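Local coordinates for protein methanogen homoaconitase large subunit (Methanocaldococcus jannaschii, PDB 4KP2) that catalyses, together with its small subunit and an iron-sulfur cluster, the reversible conversion of (R)-homocitrate to homoisocitrate through cis-homoaconitate, at residues N303-I307 with S308-G312; K198-R202 with R203-Y207; P86-T89 with V90-E94. All coordinates share one frame; numbering follows the deposited sequence.

Interaction 1. Residues N303-I307 with S308-G312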
ATOM      1  N   ASN A 303     -24.381   0.240  17.440  1.00 61.78           N
ATOM      2  CA  ASN A 303     -24.896   1.604  17.504  1.00 60.44           C
ATOM      3  C   ASN A 303     -25.096   2.270  16.144  1.00 60.21           C
ATOM      4  O   ASN A 303     -24.304   3.124  15.753  1.00 61.93           O
ATOM      5  CB  ASN A 303     -23.972   2.480  18.354  1.00 61.42           C
ATOM      6  CG  ASN A 303     -24.104   2.210  19.838  1.00 68.21           C
ATOM      7  OD1 ASN A 303     -25.177   1.849  20.322  1.00 78.33           O
ATOM      8  ND2 ASN A 303     -23.013   2.391  20.573  1.00 62.27           N
ATOM      9  N   VAL A 304     -26.149   1.894  15.425  1.00 53.79           N
ATOM     10  CA  VAL A 304     -26.489   2.613  14.198  1.00 63.74           C
ATOM     11  C   VAL A 304     -27.807   3.377  14.281  1.00 66.48           C
ATOM     12  O   VAL A 304     -28.863   2.809  14.563  1.00 66.17           O
ATOM     13  CB  VAL A 304     -26.509   1.711  12.941  1.00 70.38           C
ATOM     14  CG1 VAL A 304     -27.293   0.466  13.183  1.00 62.49           C
ATOM     15  CG2 VAL A 304     -27.142   2.450  11.798  1.00 67.48           C
ATOM     16  N   LYS A 305     -27.724   4.680  14.044  1.00 65.99           N
ATOM     17  CA  LYS A 305     -28.902   5.491  13.795  1.00 62.59           C
ATOM     18  C   LYS A 305     -29.054   5.536  12.284  1.00 58.57           C
ATOM     19  O   LYS A 305     -28.058   5.448  11.565  1.00 65.89           O
ATOM     20  CB  LYS A 305     -28.696   6.907  14.327  1.00 67.24           C
ATOM     21  CG  LYS A 305     -27.478   7.078  15.220  1.00 53.28           C
ATOM     22  CD  LYS A 305     -27.838   6.926  16.686  1.00 52.68           C
ATOM     23  CE  LYS A 305     -26.657   7.278  17.572  1.00 57.18           C
ATOM     24  NZ  LYS A 305     -26.134   8.640  17.269  1.00 38.45           N
ATOM     25  N   PRO A 306     -30.295   5.669  11.788  1.00 58.43           N
ATOM     26  CA  PRO A 306     -30.509   5.744  10.337  1.00 60.80           C
ATOM     27  C   PRO A 306     -29.707   6.881   9.706  1.00 61.56           C
ATOM     28  O   PRO A 306     -29.328   7.821  10.406  1.00 61.39           O
ATOM     29  CB  PRO A 306     -32.016   6.007  10.216  1.00 55.90           C
ATOM     30  CG  PRO A 306     -32.440   6.507  11.564  1.00 55.43           C
ATOM     31  CD  PRO A 306     -31.553   5.804  12.538  1.00 56.59           C
ATOM     32  N   ILE A 307     -29.455   6.787   8.403  1.00 57.10           N
ATOM     33  CA  ILE A 307     -28.605   7.744   7.693  1.00 58.36           C
ATOM     34  C   ILE A 307     -29.047   9.199   7.886  1.00 59.14           C
ATOM     35  O   ILE A 307     -28.231  10.121   7.824  1.00 64.26           O
ATOM     36  CB  ILE A 307     -28.520   7.399   6.183  1.00 52.90           C
ATOM     37  CG1 ILE A 307     -27.502   8.293   5.470  1.00 51.02           C
ATOM     38  CG2 ILE A 307     -29.890   7.500   5.529  1.00 61.14           C
ATOM     39  CD1 ILE A 307     -26.105   8.187   6.028  1.00 55.36           C
ATOM     40  N   SER A 308     -30.334   9.394   8.148  1.00 61.26           N
ATOM     41  CA  SER A 308     -30.886  10.728   8.348  1.00 56.38           C
ATOM     42  C   SER A 308     -30.471  11.328   9.689  1.00 56.78           C
ATOM     43  O   SER A 308     -30.554  12.540   9.886  1.00 56.19           O
ATOM     44  CB  SER A 308     -32.412  10.690   8.247  1.00 65.03           C
ATOM     45  OG  SER A 308     -32.964   9.811   9.212  1.00 65.38           O
ATOM     46  N   ASP A 309     -30.020  10.481  10.610  1.00 59.74           N
ATOM     47  CA  ASP A 309     -29.677  10.936  11.953  1.00 56.96           C
ATOM     48  C   ASP A 309     -28.196  11.269  12.128  1.00 59.62           C
ATOM     49  O   ASP A 309     -27.805  11.842  13.145  1.00 64.76           O
ATOM     50  CB  ASP A 309     -30.109   9.906  12.996  1.00 58.16           C
ATOM     51  CG  ASP A 309     -31.600   9.932  13.255  1.00 66.46           C
ATOM     52  OD1 ASP A 309     -32.338  10.513  12.432  1.00 62.95           O
ATOM     53  OD2 ASP A 309     -32.032   9.367  14.283  1.00 69.17           O
ATOM     54  N   VAL A 310     -27.376  10.907  11.146  1.00 59.90           N
ATOM     55  CA  VAL A 310     -25.945  11.186  11.217  1.00 60.01           C
ATOM     56  C   VAL A 310     -25.447  11.927   9.981  1.00 55.92           C
ATOM     57  O   VAL A 310     -24.244  12.116   9.806  1.00 55.59           O
ATOM     58  CB  VAL A 310     -25.120   9.896  11.395  1.00 57.22           C
ATOM     59  CG1 VAL A 310     -25.457   9.228  12.719  1.00 50.77           C
ATOM     60  CG2 VAL A 310     -25.359   8.947  10.231  1.00 59.18           C
ATOM     61  N   GLU A 311     -26.376  12.349   9.131  1.00 57.73           N
ATOM     62  CA  GLU A 311     -26.013  13.065   7.916  1.00 56.45           C
ATOM     63  C   GLU A 311     -25.487  14.463   8.228  1.00 56.50           C
ATOM     64  O   GLU A 311     -26.189  15.285   8.818  1.00 56.24           O
ATOM     65  CB  GLU A 311     -27.201  13.148   6.959  1.00 56.95           C
ATOM     66  CG  GLU A 311     -26.865  13.785   5.625  1.00 52.73           C
ATOM     67  CD  GLU A 311     -27.993  13.665   4.625  1.00 63.33           C
ATOM     68  OE1 GLU A 311     -29.043  13.093   4.980  1.00 72.87           O
ATOM     69  OE2 GLU A 311     -27.826  14.141   3.481  1.00 64.38           O
ATOM     70  N   GLY A 312     -24.247  14.721   7.829  1.00 57.68           N
ATOM     71  CA  GLY A 312     -23.615  16.003   8.077  1.00 61.42           C
ATOM     72  C   GLY A 312     -22.367  15.856   8.924  1.00 58.69           C
ATOM     73  O   GLY A 312     -21.633  16.821   9.145  1.00 53.14           O
TER
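Lys305 and Pro306 meet Asp309 and Val310 where the short strand 304-306 turns into one weakly bonded helical turn. The aliphatic start of Lys305 does the touching on one flank. Its CB lies 3.6 Å from Asp309 CB, and its CG is 3.9 Å from Val310 CG1, the lysine and valine side chains crossing at about a right angle. Pro306 and Asp309 cross at a slant, so that Pro306 CG comes 3.9 Å from the carboxylate carbon CG of Asp309; this is a van der Waals approach of ring carbons to the acid. With Asp309 CG beside its own backbone N and anti to the carbonyl carbon (chi1 -76°), the carboxylate is carried back over the proline.

Beneath these side chains the backbone closes the turn: Asp309 N donates to Pro306 O at 2.8 Å, with 161° at the hydrogen. The nitrogen stands 42° out of the carbonyl plane, so it does not lie on a lone pair. On the buried face Ile307 CD1 and Val310 CG2 are 4.3 Å apart, a loose apolar approach, and both side chains rest on Val295 of strand 294-296, the antiparallel partner of 304-306. Ser308 OG turns to a different partner, the carboxylate of Glu292. Further along, Glu311 CB passes 3.3 Å from Ile307 O, while its carboxylate bonds to Thr437 near the chain terminus.

Lys305 and Asp309 carry opposite charges, yet Lys305 NZ stays 6.7 Å from Asp309 OD2, the lysine chain being bent at chi2 and chi4. Any attraction between them is therefore probably weak, with no ion pair formed; within the turn, the Asp309 N to Pro306 O bond and carbon contacts do most of the joining, apolar inside and aliphatic-to-acid at the surface.

Interaction 2. Residues K198-R202 with R203-Y207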
ATOM      1  N   LYS A 198     -28.548  -4.502  15.993  1.00 63.27           N
ATOM      2  CA  LYS A 198     -29.250  -3.641  16.943  1.00 61.87           C
ATOM      3  C   LYS A 198     -30.358  -4.389  17.660  1.00 67.11           C
ATOM      4  O   LYS A 198     -30.481  -4.312  18.882  1.00 68.77           O
ATOM      5  CB  LYS A 198     -29.845  -2.423  16.241  1.00 63.63           C
ATOM      6  CG  LYS A 198     -28.868  -1.673  15.380  1.00 65.36           C
ATOM      7  CD  LYS A 198     -27.554  -1.428  16.102  1.00 71.22           C
ATOM      8  CE  LYS A 198     -26.409  -2.085  15.346  1.00 73.43           C
ATOM      9  NZ  LYS A 198     -25.269  -1.165  15.077  1.00 70.48           N
ATOM     10  N   GLU A 199     -31.167  -5.104  16.886  1.00 64.00           N
ATOM     11  CA  GLU A 199     -32.260  -5.890  17.437  1.00 63.63           C
ATOM     12  C   GLU A 199     -31.709  -6.942  18.388  1.00 67.04           C
ATOM     13  O   GLU A 199     -32.353  -7.310  19.369  1.00 81.57           O
ATOM     14  CB  GLU A 199     -33.053  -6.563  16.315  1.00 65.38           C
ATOM     15  CG  GLU A 199     -34.558  -6.370  16.411  1.00 78.21           C
ATOM     16  CD  GLU A 199     -34.993  -4.969  16.023  1.00 79.44           C
ATOM     17  OE1 GLU A 199     -34.191  -4.252  15.388  1.00 70.85           O
ATOM     18  OE2 GLU A 199     -36.136  -4.587  16.350  1.00 84.44           O
ATOM     19  N   ILE A 200     -30.502  -7.414  18.092  1.00 61.95           N
ATOM     20  CA  ILE A 200     -29.849  -8.428  18.906  1.00 59.77           C
ATOM     21  C   ILE A 200     -28.946  -7.805  19.966  1.00 61.29           C
ATOM     22  O   ILE A 200     -29.095  -8.077  21.158  1.00 66.64           O
ATOM     23  CB  ILE A 200     -29.019  -9.388  18.037  1.00 56.01           C
ATOM     24  CG1 ILE A 200     -29.924 -10.120  17.044  1.00 52.46           C
ATOM     25  CG2 ILE A 200     -28.267 -10.377  18.908  1.00 53.35           C
ATOM     26  CD1 ILE A 200     -29.204 -11.157  16.211  1.00 51.75           C
ATOM     27  N   GLY A 201     -28.013  -6.968  19.527  1.00 63.55           N
ATOM     28  CA  GLY A 201     -27.074  -6.332  20.433  1.00 62.78           C
ATOM     29  C   GLY A 201     -25.668  -6.866  20.250  1.00 61.23           C
ATOM     30  O   GLY A 201     -25.467  -7.892  19.606  1.00 60.49           O
ATOM     31  N   ARG A 202     -24.690  -6.168  20.822  1.00 61.34           N
ATOM     32  CA  ARG A 202     -23.293  -6.570  20.698  1.00 61.62           C
ATOM     33  C   ARG A 202     -22.969  -7.766  21.588  1.00 61.47           C
ATOM     34  O   ARG A 202     -21.892  -8.353  21.484  1.00 59.23           O
ATOM     35  CB  ARG A 202     -22.361  -5.404  21.030  1.00 62.60           C
ATOM     36  CG  ARG A 202     -22.559  -4.818  22.419  1.00 63.92           C
ATOM     37  CD  ARG A 202     -21.486  -3.786  22.738  1.00 64.26           C
ATOM     38  NE  ARG A 202     -21.808  -3.004  23.928  1.00 70.07           N
ATOM     39  CZ  ARG A 202     -22.251  -1.751  23.900  1.00 69.14           C
ATOM     40  NH1 ARG A 202     -22.524  -1.115  25.029  1.00 79.75           N
ATOM     41  NH2 ARG A 202     -22.418  -1.128  22.743  1.00 62.12           N
ATOM     42  N   ARG A 203     -23.905  -8.124  22.460  1.00 59.06           N
ATOM     43  CA  ARG A 203     -23.702  -9.236  23.378  1.00 58.73           C
ATOM     44  C   ARG A 203     -24.958 -10.093  23.475  1.00 62.19           C
ATOM     45  O   ARG A 203     -25.067 -10.953  24.349  1.00 65.97           O
ATOM     46  CB  ARG A 203     -23.321  -8.713  24.763  1.00 57.99           C
ATOM     47  CG  ARG A 203     -22.257  -9.532  25.474  1.00 71.42           C
ATOM     48  CD  ARG A 203     -22.047  -9.027  26.892  1.00 74.16           C
ATOM     49  NE  ARG A 203     -20.778  -9.473  27.457  1.00 72.88           N
ATOM     50  CZ  ARG A 203     -19.662  -8.750  27.443  1.00 75.83           C
ATOM     51  NH1 ARG A 203     -19.661  -7.543  26.894  1.00 76.88           N
ATOM     52  NH2 ARG A 203     -18.549  -9.231  27.981  1.00 72.22           N
ATOM     53  N   GLY A 204     -25.905  -9.860  22.571  1.00 62.59           N
ATOM     54  CA  GLY A 204     -27.173 -10.565  22.595  1.00 62.29           C
ATOM     55  C   GLY A 204     -27.149 -11.889  21.857  1.00 60.68           C
ATOM     56  O   GLY A 204     -28.193 -12.406  21.461  1.00 62.17           O
ATOM     57  N   ALA A 205     -25.956 -12.444  21.671  1.00 62.85           N
ATOM     58  CA  ALA A 205     -25.811 -13.713  20.970  1.00 64.58           C
ATOM     59  C   ALA A 205     -24.606 -14.491  21.483  1.00 60.18           C
ATOM     60  O   ALA A 205     -24.103 -15.387  20.807  1.00 54.64           O
ATOM     61  CB  ALA A 205     -25.694 -13.478  19.474  1.00 54.11           C
ATOM     62  N   THR A 206     -24.151 -14.145  22.683  1.00 60.78           N
ATOM     63  CA  THR A 206     -22.976 -14.777  23.273  1.00 62.14           C
ATOM     64  C   THR A 206     -23.217 -16.264  23.521  1.00 61.02           C
ATOM     65  O   THR A 206     -24.306 -16.666  23.932  1.00 56.50           O
ATOM     66  CB  THR A 206     -22.562 -14.087  24.587  1.00 65.26           C
ATOM     67  OG1 THR A 206     -22.642 -12.665  24.428  1.00 64.23           O
ATOM     68  CG2 THR A 206     -21.140 -14.469  24.966  1.00 56.21           C
ATOM     69  N   TYR A 207     -22.192 -17.070  23.249  1.00 61.11           N
ATOM     70  CA  TYR A 207     -22.258 -18.526  23.374  1.00 57.23           C
ATOM     71  C   TYR A 207     -23.317 -19.146  22.463  1.00 60.12           C
ATOM     72  O   TYR A 207     -23.762 -20.270  22.697  1.00 59.90           O
ATOM     73  CB  TYR A 207     -22.515 -18.953  24.825  1.00 61.13           C
ATOM     74  CG  TYR A 207     -21.736 -18.175  25.862  1.00 64.78           C
ATOM     75  CD1 TYR A 207     -20.356 -18.298  25.961  1.00 58.88           C
ATOM     76  CD2 TYR A 207     -22.385 -17.331  26.755  1.00 61.77           C
ATOM     77  CE1 TYR A 207     -19.642 -17.592  26.912  1.00 56.36           C
ATOM     78  CE2 TYR A 207     -21.681 -16.622  27.709  1.00 65.13           C
ATOM     79  CZ  TYR A 207     -20.310 -16.755  27.783  1.00 66.28           C
ATOM     80  OH  TYR A 207     -19.605 -16.051  28.732  1.00 67.19           O
TER
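Ile200 closes helix 189-200 and packs against Gly204 and Ala205 in the loop leading to strand 208-213, the return half of a beta-alpha-beta crossover that began from strand 167-180. Gly201 ends the helix with a positive phi of 110°, a backbone conformation that suits a residue without a side chain. Arg203 follows, its chain extended from CG to NE; the neighbouring Arg202 is drawn elsewhere, into a salt bridge with Asp302. At Gly204 the chain folds back on the helix end: Gly204 CA points a hydrogen at Ile200 O over 3.5 Å, nearly straight, where a beta carbon would run into that same oxygen. Gly204 O in turn lies 3.3 Å from Ile200 CG2, the branch that stands anti to the isoleucine's backbone N (CG1 is at chi1 -61°). Ala205, buried, sets its CB 4.1 Å from the same methyl. Thr206 reaches back along the loop, OG1 donating to Arg203 O at 3.0 Å from well above the carbonyl plane. Over the phenol ring of Tyr207, finally, Thr206 CG2 sits 3.5 Å above the plane, close to its centre.

Interaction 3. Residues P86-T89 with V90-E94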
ATOM      1  N   PRO A  86       2.623  -4.960   3.078  1.00 49.55           N
ATOM      2  CA  PRO A  86       3.958  -5.467   3.418  1.00 51.79           C
ATOM      3  C   PRO A  86       4.275  -5.243   4.897  1.00 50.55           C
ATOM      4  O   PRO A  86       3.580  -4.457   5.541  1.00 51.20           O
ATOM      5  CB  PRO A  86       4.889  -4.607   2.548  1.00 51.90           C
ATOM      6  CG  PRO A  86       4.016  -4.034   1.485  1.00 54.43           C
ATOM      7  CD  PRO A  86       2.696  -3.826   2.144  1.00 52.72           C
ATOM      8  N   PRO A  87       5.296  -5.941   5.429  1.00 55.11           N
ATOM      9  CA  PRO A  87       5.704  -5.820   6.834  1.00 59.47           C
ATOM     10  C   PRO A  87       5.866  -4.374   7.293  1.00 59.94           C
ATOM     11  O   PRO A  87       6.578  -3.596   6.659  1.00 60.98           O
ATOM     12  CB  PRO A  87       7.056  -6.532   6.856  1.00 55.67           C
ATOM     13  CG  PRO A  87       6.922  -7.579   5.818  1.00 60.86           C
ATOM     14  CD  PRO A  87       6.070  -6.982   4.727  1.00 55.71           C
ATOM     15  N   ASN A  88       5.206  -4.032   8.395  1.00 64.18           N
ATOM     16  CA  ASN A  88       5.200  -2.668   8.909  1.00 61.69           C
ATOM     17  C   ASN A  88       6.226  -2.433  10.014  1.00 64.83           C
ATOM     18  O   ASN A  88       6.780  -1.344  10.135  1.00 60.63           O
ATOM     19  CB  ASN A  88       3.799  -2.304   9.405  1.00 69.33           C
ATOM     20  CG  ASN A  88       3.117  -3.460  10.112  1.00 72.35           C
ATOM     21  OD1 ASN A  88       3.428  -4.624   9.862  1.00 70.72           O
ATOM     22  ND2 ASN A  88       2.177  -3.146  10.996  1.00 74.06           N
ATOM     23  N   THR A  89       6.472  -3.454  10.826  1.00 65.06           N
ATOM     24  CA  THR A  89       7.462  -3.346  11.888  1.00 59.44           C
ATOM     25  C   THR A  89       8.474  -4.480  11.809  1.00 59.04           C
ATOM     26  O   THR A  89       8.283  -5.445  11.069  1.00 60.99           O
ATOM     27  CB  THR A  89       6.805  -3.338  13.284  1.00 52.16           C
ATOM     28  OG1 THR A  89       5.963  -4.488  13.428  1.00 56.81           O
ATOM     29  CG2 THR A  89       5.976  -2.080  13.474  1.00 43.05           C
ATOM     30  N   VAL A  90       9.554  -4.350  12.570  1.00 54.06           N
ATOM     31  CA  VAL A  90      10.571  -5.390  12.642  1.00 50.63           C
ATOM     32  C   VAL A  90       9.971  -6.656  13.237  1.00 54.75           C
ATOM     33  O   VAL A  90      10.217  -7.758  12.752  1.00 56.09           O
ATOM     34  CB  VAL A  90      11.772  -4.943  13.495  1.00 54.84           C
ATOM     35  CG1 VAL A  90      12.807  -6.054  13.581  1.00 49.57           C
ATOM     36  CG2 VAL A  90      12.389  -3.679  12.918  1.00 55.39           C
ATOM     37  N   LYS A  91       9.175  -6.483  14.288  1.00 49.71           N
ATOM     38  CA  LYS A  91       8.493  -7.600  14.931  1.00 57.22           C
ATOM     39  C   LYS A  91       7.541  -8.296  13.964  1.00 52.95           C
ATOM     40  O   LYS A  91       7.370  -9.512  14.014  1.00 54.58           O
ATOM     41  CB  LYS A  91       7.731  -7.127  16.171  1.00 52.32           C
ATOM     42  CG  LYS A  91       8.609  -6.888  17.390  1.00 53.42           C
ATOM     43  CD  LYS A  91       8.509  -5.451  17.883  1.00 62.80           C
ATOM     44  CE  LYS A  91       9.265  -4.499  16.969  1.00 68.55           C
ATOM     45  NZ  LYS A  91      10.724  -4.806  16.944  1.00 51.36           N
ATOM     46  N   ALA A  92       6.926  -7.516  13.081  1.00 50.97           N
ATOM     47  CA  ALA A  92       6.023  -8.065  12.077  1.00 54.22           C
ATOM     48  C   ALA A  92       6.796  -8.855  11.029  1.00 56.35           C
ATOM     49  O   ALA A  92       6.354  -9.914  10.582  1.00 49.67           O
ATOM     50  CB  ALA A  92       5.221  -6.956  11.418  1.00 59.42           C
ATOM     51  N   ALA A  93       7.955  -8.331  10.641  1.00 57.93           N
ATOM     52  CA  ALA A  93       8.812  -8.996   9.670  1.00 54.01           C
ATOM     53  C   ALA A  93       9.396 -10.274  10.259  1.00 56.57           C
ATOM     54  O   ALA A  93       9.577 -11.269   9.555  1.00 55.48           O
ATOM     55  CB  ALA A  93       9.923  -8.064   9.218  1.00 56.24           C
ATOM     56  N   GLU A  94       9.694 -10.240  11.555  1.00 53.32           N
ATOM     57  CA  GLU A  94      10.211 -11.410  12.253  1.00 52.11           C
ATOM     58  C   GLU A  94       9.140 -12.489  12.349  1.00 48.38           C
ATOM     59  O   GLU A  94       9.437 -13.680  12.256  1.00 51.48           O
ATOM     60  CB  GLU A  94      10.703 -11.034  13.652  1.00 54.16           C
ATOM     61  CG  GLU A  94      11.983 -10.208  13.675  1.00 54.16           C
ATOM     62  CD  GLU A  94      13.217 -11.018  13.324  1.00 60.00           C
ATOM     63  OE1 GLU A  94      13.112 -12.259  13.221  1.00 51.86           O
ATOM     64  OE2 GLU A  94      14.295 -10.411  13.154  1.00 60.90           O
TER
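Thr89 occupies the N-cap of helix 90-106, and both of its oxygens are used on the first turn. Its hydroxyl OG1 accepts from Ala92 N at 3.2 Å; the angle of 141° at the hydrogen marks a bent capping bond. The first torsion places OG1 between the backbone N and the carbonyl carbon (chi1 54°), which brings the hydroxyl to the N-H of Ala92. Its carbonyl starts the regular helical pattern: Ala93 N donates to Thr89 O at 2.9 Å and 153°, and Glu94 N continues the series to Val90 O at 2.8 Å.

Asn88 turns its amide toward the same helix end, OD1 resting 3.3 Å from Ala92 CB, a methyl that also touches Thr89 OG1. The other end of that amide is satisfied outside the turn, ND2 bonding to Asn84 OD1. Pro87 adds an apolar contact, CB to Ala93 CB at 4.0 Å. On the second subunit, Val393 packs on Ala93, and Glu396 N donates to the Glu94 carboxylate, so this helix start belongs to the subunit interface. The side chain of Asn88 is also about 10 Å from that of Cys386, a predicted ligand of the iron-sulfur cluster.

A valine in place of Thr89 would probably leave Ala92 N without its capping acceptor and set a methyl group against the polar helix start. The chemistry implies a division of labour: the threonine hydroxyl serves an amide that has no preceding turn to bond to, its carbonyl serves the next one, and the flanking proline and alanine carbons pack beside them.

Along the chain the order is interaction 3, then interaction 2, then interaction 1, all within the aconitase-type part of the chain. Interactions 1 and 2 are neighbours, with centres 21 Å apart and in contact, the Lys198 amine lying against the backbone at Asn303 and Val304. Lys198 in the last turn of helix 189-200 and Arg202 just past its end reach Pro301 and Asp302, just ahead of strand 304-306. The crossover joining strands 167-180 and 208-213 of the mixed sheet is thereby tied to the two-stranded hairpin. Interaction 3 stands apart, its nearest atoms about 28 Å from interaction 1 and about 26 Å from interaction 2, in the region of the parallel sheet containing strand 77-80. It alone of the three touches the second subunit.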